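Side-chain contacts in uncharacterized protein (Bacteroides thetaiotaomicron, PDB 4LB8), which is of unknown function but belongs to the DUF4848 family and is probably made as an exported, membrane-anchored lipoprotein: residues A[29-32]-A[33-37]; A[41-44]-A[45-48]. One frame throughout, in Å; residues are numbered along the deposited sequence.

In the fold
Contacts 1 and 2 lie at the two ends of helix 33-44, in series along the chain, their centres about 16 Å apart. Contact 1 starts the helix, where strand 27-30 of the mixed four-stranded sheet turns into it; contact 2 ends it, where residues 45-47 lead on to helix 48-57. Apart from the helix they share, the two do not touch. Both belong to the DUF4848 part of the chain and lie to the same side of its centre, contact 1 the farther out. The sheet-facing start is largely a matter within the chain, whereas the far end, in contact 2, meets the second subunit more extensively, so one helix links the sheet to the dimer interface.

Contact 1 of 2, residues A[29-32]-A[33-37]; sequences KFKD and VESYE
D32 reaches forward over the first turn of the helix and grips S35 twice through one oxygen. The backbone N of S35 meets OD1 of D32 nearly along the C-O axis, at 2.9 Å with an N-H...O angle of 151°, while OG of S35 gives its proton to the same OD1 over 2.7 Å, coming from above the carboxylate plane. With chi1 at 39°, CG of D32 lies between its own backbone N and carbonyl carbon, which brings the carboxylate over the N-terminal end of helix 33-44, with D32 as its N-cap residue. OD2 is held more loosely, by a weak salt bridge from NZ of K31 at 3.2 Å, and this lysine probably offsets the nearby negative charge of E34, whose OE1 is 3.8 Å from OD1 of D32. Were D32 an alanine, the N-H of S35 would probably lose its cap, its hydroxyl an acceptor and K31 its ion partner.

Behind the cap, F30 and Y36 form the apolar half of the turn. CA of Y36 sits over the face of the F30 ring in a CH-pi contact, 3.9 Å from the centroid, and CB of Y36 comes within 3.7 Å of CG of F30. From there the tyrosine ring turns its edge toward that phenylalanine face in an offset edge-to-face pair, planes at 62°, bringing CD1 of Y36 within 3.7 Å of CE2 of F30. The hydroxyl of Y36 reaches on to N123. F30, at the end of strand 27-30, is buried against F126 and strand 132-135, where F133 also meets the Y36 ring, so that the start of helix 33-44 is seated beside the sheet.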
loop_
_atom_site.group_PDB
_atom_site.type_symbol
_atom_site.label_atom_id
_atom_site.label_comp_id
_atom_site.label_asym_id
_atom_site.label_seq_id
_atom_site.Cartn_x
_atom_site.Cartn_y
_atom_site.Cartn_z
ATOM N N LYS A 29 -40.778 -4.164 13.980
ATOM C CA LYS A 29 -41.611 -3.018 13.644
ATOM C C LYS A 29 -41.383 -1.924 14.682
ATOM O O LYS A 29 -41.445 -2.193 15.875
ATOM C CB LYS A 29 -43.100 -3.415 13.561
ATOM C CG LYS A 29 -44.071 -2.286 13.185
ATOM C CD LYS A 29 -45.471 -2.602 13.696
ATOM C CE LYS A 29 -46.624 -2.096 12.842
ATOM N NZ LYS A 29 -46.793 -2.876 11.572
ATOM N N PHE A 30 -41.081 -0.707 14.219
ATOM C CA PHE A 30 -40.932 0.472 15.065
ATOM C C PHE A 30 -42.207 1.287 14.954
ATOM O O PHE A 30 -42.906 1.190 13.941
ATOM C CB PHE A 30 -39.698 1.302 14.675
ATOM C CG PHE A 30 -38.402 0.582 14.940
ATOM C CD1 PHE A 30 -37.916 0.439 16.241
ATOM C CD2 PHE A 30 -37.677 0.011 13.894
ATOM C CE1 PHE A 30 -36.724 -0.250 16.487
ATOM C CE2 PHE A 30 -36.483 -0.672 14.145
ATOM C CZ PHE A 30 -36.009 -0.790 15.437
ATOM N N LYS A 31 -42.536 2.052 16.003
ATOM C CA LYS A 31 -43.745 2.890 16.070
ATOM C C LYS A 31 -43.655 4.002 15.007
ATOM O O LYS A 31 -44.596 4.180 14.234
ATOM C CB LYS A 31 -43.916 3.464 17.503
ATOM C CG LYS A 31 -45.070 4.445 17.714
ATOM C CD LYS A 31 -45.243 4.814 19.197
ATOM C CE LYS A 31 -44.736 6.196 19.560
ATOM N NZ LYS A 31 -45.694 7.268 19.168
ATOM N N ASP A 32 -42.497 4.689 14.944
ATOM C CA ASP A 32 -42.213 5.813 14.047
ATOM C C ASP A 32 -40.693 5.947 13.772
ATOM O O ASP A 32 -39.922 5.086 14.195
ATOM C CB ASP A 32 -42.778 7.125 14.638
ATOM C CG ASP A 32 -42.630 7.283 16.135
ATOM O OD1 ASP A 32 -41.534 6.991 16.665
ATOM O OD2 ASP A 32 -43.591 7.721 16.775
ATOM N N VAL A 33 -40.277 7.009 13.044
ATOM C CA VAL A 33 -38.875 7.241 12.719
ATOM C C VAL A 33 -38.073 7.518 14.022
ATOM O O VAL A 33 -36.953 7.009 14.172
ATOM C CB VAL A 33 -38.706 8.360 11.648
ATOM C CG1 VAL A 33 -37.239 8.767 11.490
ATOM C CG2 VAL A 33 -39.258 7.905 10.300
ATOM N N GLU A 34 -38.679 8.287 14.952
ATOM C CA GLU A 34 -38.123 8.717 16.238
ATOM C C GLU A 34 -37.775 7.504 17.115
ATOM O O GLU A 34 -36.669 7.451 17.663
ATOM C CB GLU A 34 -39.118 9.669 16.936
ATOM C CG GLU A 34 -38.686 10.195 18.296
ATOM C CD GLU A 34 -39.818 10.478 19.267
ATOM O OE1 GLU A 34 -40.815 9.716 19.274
ATOM O OE2 GLU A 34 -39.688 11.440 20.057
ATOM N N SER A 35 -38.686 6.514 17.178
ATOM C CA SER A 35 -38.506 5.260 17.910
ATOM C C SER A 35 -37.324 4.476 17.354
ATOM O O SER A 35 -36.463 4.039 18.115
ATOM C CB SER A 35 -39.778 4.417 17.850
ATOM O OG SER A 35 -40.829 5.103 18.508
ATOM N N TYR A 36 -37.265 4.347 16.023
ATOM C CA TYR A 36 -36.224 3.624 15.300
ATOM C C TYR A 36 -34.836 4.271 15.561
ATOM O O TYR A 36 -33.923 3.576 16.013
ATOM C CB TYR A 36 -36.577 3.545 13.781
ATOM C CG TYR A 36 -35.374 3.422 12.879
ATOM C CD1 TYR A 36 -34.611 2.256 12.854
ATOM C CD2 TYR A 36 -34.932 4.504 12.127
ATOM C CE1 TYR A 36 -33.444 2.169 12.102
ATOM C CE2 TYR A 36 -33.769 4.427 11.368
ATOM C CZ TYR A 36 -33.023 3.260 11.369
ATOM O OH TYR A 36 -31.893 3.175 10.606
ATOM N N GLU A 37 -34.700 5.592 15.320
ATOM C CA GLU A 37 -33.442 6.322 15.493
ATOM C C GLU A 37 -32.969 6.252 16.934
ATOM O O GLU A 37 -31.775 6.109 17.155
ATOM C CB GLU A 37 -33.557 7.773 15.008
ATOM C CG GLU A 37 -33.414 7.890 13.493
ATOM C CD GLU A 37 -33.848 9.202 12.865
ATOM O OE1 GLU A 37 -34.680 9.910 13.482
ATOM O OE2 GLU A 37 -33.419 9.483 11.720
#

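Contact 2 of 2, residues A[41-44]-A[45-48]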
loop_
_atom_site.group_PDB
_atom_site.type_symbol
_atom_site.label_atom_id
_atom_site.label_comp_id
_atom_site.label_asym_id
_atom_site.label_seq_id
_atom_site.Cartn_x
_atom_site.Cartn_y
_atom_site.Cartn_z
ATOM N N LEU A 41 -29.541 4.152 18.351
ATOM C CA LEU A 41 -28.563 4.820 19.210
ATOM C C LEU A 41 -28.332 4.032 20.494
ATOM O O LEU A 41 -27.181 3.733 20.821
ATOM C CB LEU A 41 -29.018 6.261 19.551
ATOM C CG LEU A 41 -28.095 7.049 20.510
ATOM C CD1 LEU A 41 -26.741 7.348 19.839
ATOM C CD2 LEU A 41 -28.756 8.321 20.951
ATOM N N LYS A 42 -29.428 3.698 21.222
ATOM C CA LYS A 42 -29.360 2.943 22.481
ATOM C C LYS A 42 -28.746 1.554 22.249
ATOM O O LYS A 42 -27.798 1.213 22.946
ATOM C CB LYS A 42 -30.727 2.830 23.168
ATOM C CG LYS A 42 -31.442 4.153 23.480
ATOM C CD LYS A 42 -30.999 4.841 24.768
ATOM C CE LYS A 42 -31.735 6.148 24.989
ATOM N NZ LYS A 42 -31.431 6.745 26.324
ATOM N N VAL A 43 -29.217 0.796 21.241
ATOM C CA VAL A 43 -28.677 -0.541 20.955
ATOM C C VAL A 43 -27.230 -0.468 20.418
ATOM O O VAL A 43 -26.396 -1.217 20.918
ATOM C CB VAL A 43 -29.589 -1.379 20.029
ATOM C CG1 VAL A 43 -28.967 -2.738 19.698
ATOM C CG2 VAL A 43 -30.948 -1.572 20.679
ATOM N N SER A 44 -26.904 0.443 19.468
ATOM C CA SER A 44 -25.523 0.498 18.960
ATOM C C SER A 44 -24.497 0.924 20.022
ATOM O O SER A 44 -23.320 0.670 19.808
ATOM C CB SER A 44 -25.397 1.388 17.727
ATOM O OG SER A 44 -25.436 2.768 18.042
ATOM N N ALA A 45 -24.936 1.486 21.182
ATOM C CA ALA A 45 -24.045 1.962 22.259
ATOM C C ALA A 45 -23.740 0.903 23.326
ATOM O O ALA A 45 -22.820 1.074 24.149
ATOM C CB ALA A 45 -24.638 3.180 22.912
HETATM N N MSE A 46 -24.496 -0.197 23.285
HETATM C CA MSE A 46 -24.342 -1.355 24.158
HETATM C C MSE A 46 -23.112 -2.182 23.793
HETATM O O MSE A 46 -22.557 -2.040 22.697
HETATM C CB MSE A 46 -25.579 -2.246 24.018
HETATM C CG MSE A 46 -26.856 -1.608 24.531
HETATM SE SE MSE A 46 -28.270 -2.900 24.390
HETATM C CE MSE A 46 -29.816 -1.698 24.676
ATOM N N SER A 47 -22.719 -3.098 24.689
ATOM C CA SER A 47 -21.635 -4.040 24.420
ATOM C C SER A 47 -22.210 -5.166 23.582
ATOM O O SER A 47 -23.436 -5.366 23.605
ATOM C CB SER A 47 -21.044 -4.574 25.717
ATOM O OG SER A 47 -21.992 -5.367 26.411
ATOM N N THR A 48 -21.354 -5.904 22.857
ATOM C CA THR A 48 -21.795 -7.002 21.999
ATOM C C THR A 48 -22.703 -7.957 22.761
ATOM O O THR A 48 -23.811 -8.213 22.280
ATOM C CB THR A 48 -20.609 -7.714 21.383
ATOM O OG1 THR A 48 -19.848 -6.760 20.635
ATOM C CG2 THR A 48 -21.039 -8.864 20.474
#
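M46, a selenomethionine, sends CG anti to its own carbonyl carbon (chi1 -66°) and then runs extended through SE to CE, which carries the side chain back beside the last helical turn. Its CG lies 3.4 Å from O of K42, and its CB is equally close to O of V43. Farther out, SE comes within 4.2 Å of CA of V43. The valine answers with CG2, the branch beside its backbone N, which approaches CE of M46 at 4.2 Å; the two side chains pass at a slant in a light apolar touch. CB of A45 turns another way and rests 3.3 Å from O of L41.

This is the C-terminal end of helix 33-44, where the regular bonding pattern gives out. N of A45 is divided between two weak bonds, to O of L41 at 3.2 Å with a bent N-H...O angle of 123° and to O of K42 at 3.4 Å. N of M46 likewise reaches back three residues, to O of V43, 3.2 Å away at 153°. That carbonyl has a second donor in NE2 of Q51, which ties helix 48-57 to this turn.

V43 and M46 both lean on F54 of helix 48-57, and V43 also packs against Y125 and F126. S44 faces the second subunit, where its O accepts from NZ of K257 and its OG is bonded to N of V258, both of that other chain, while A45 and K42 pack on P234 of the same partner subunit.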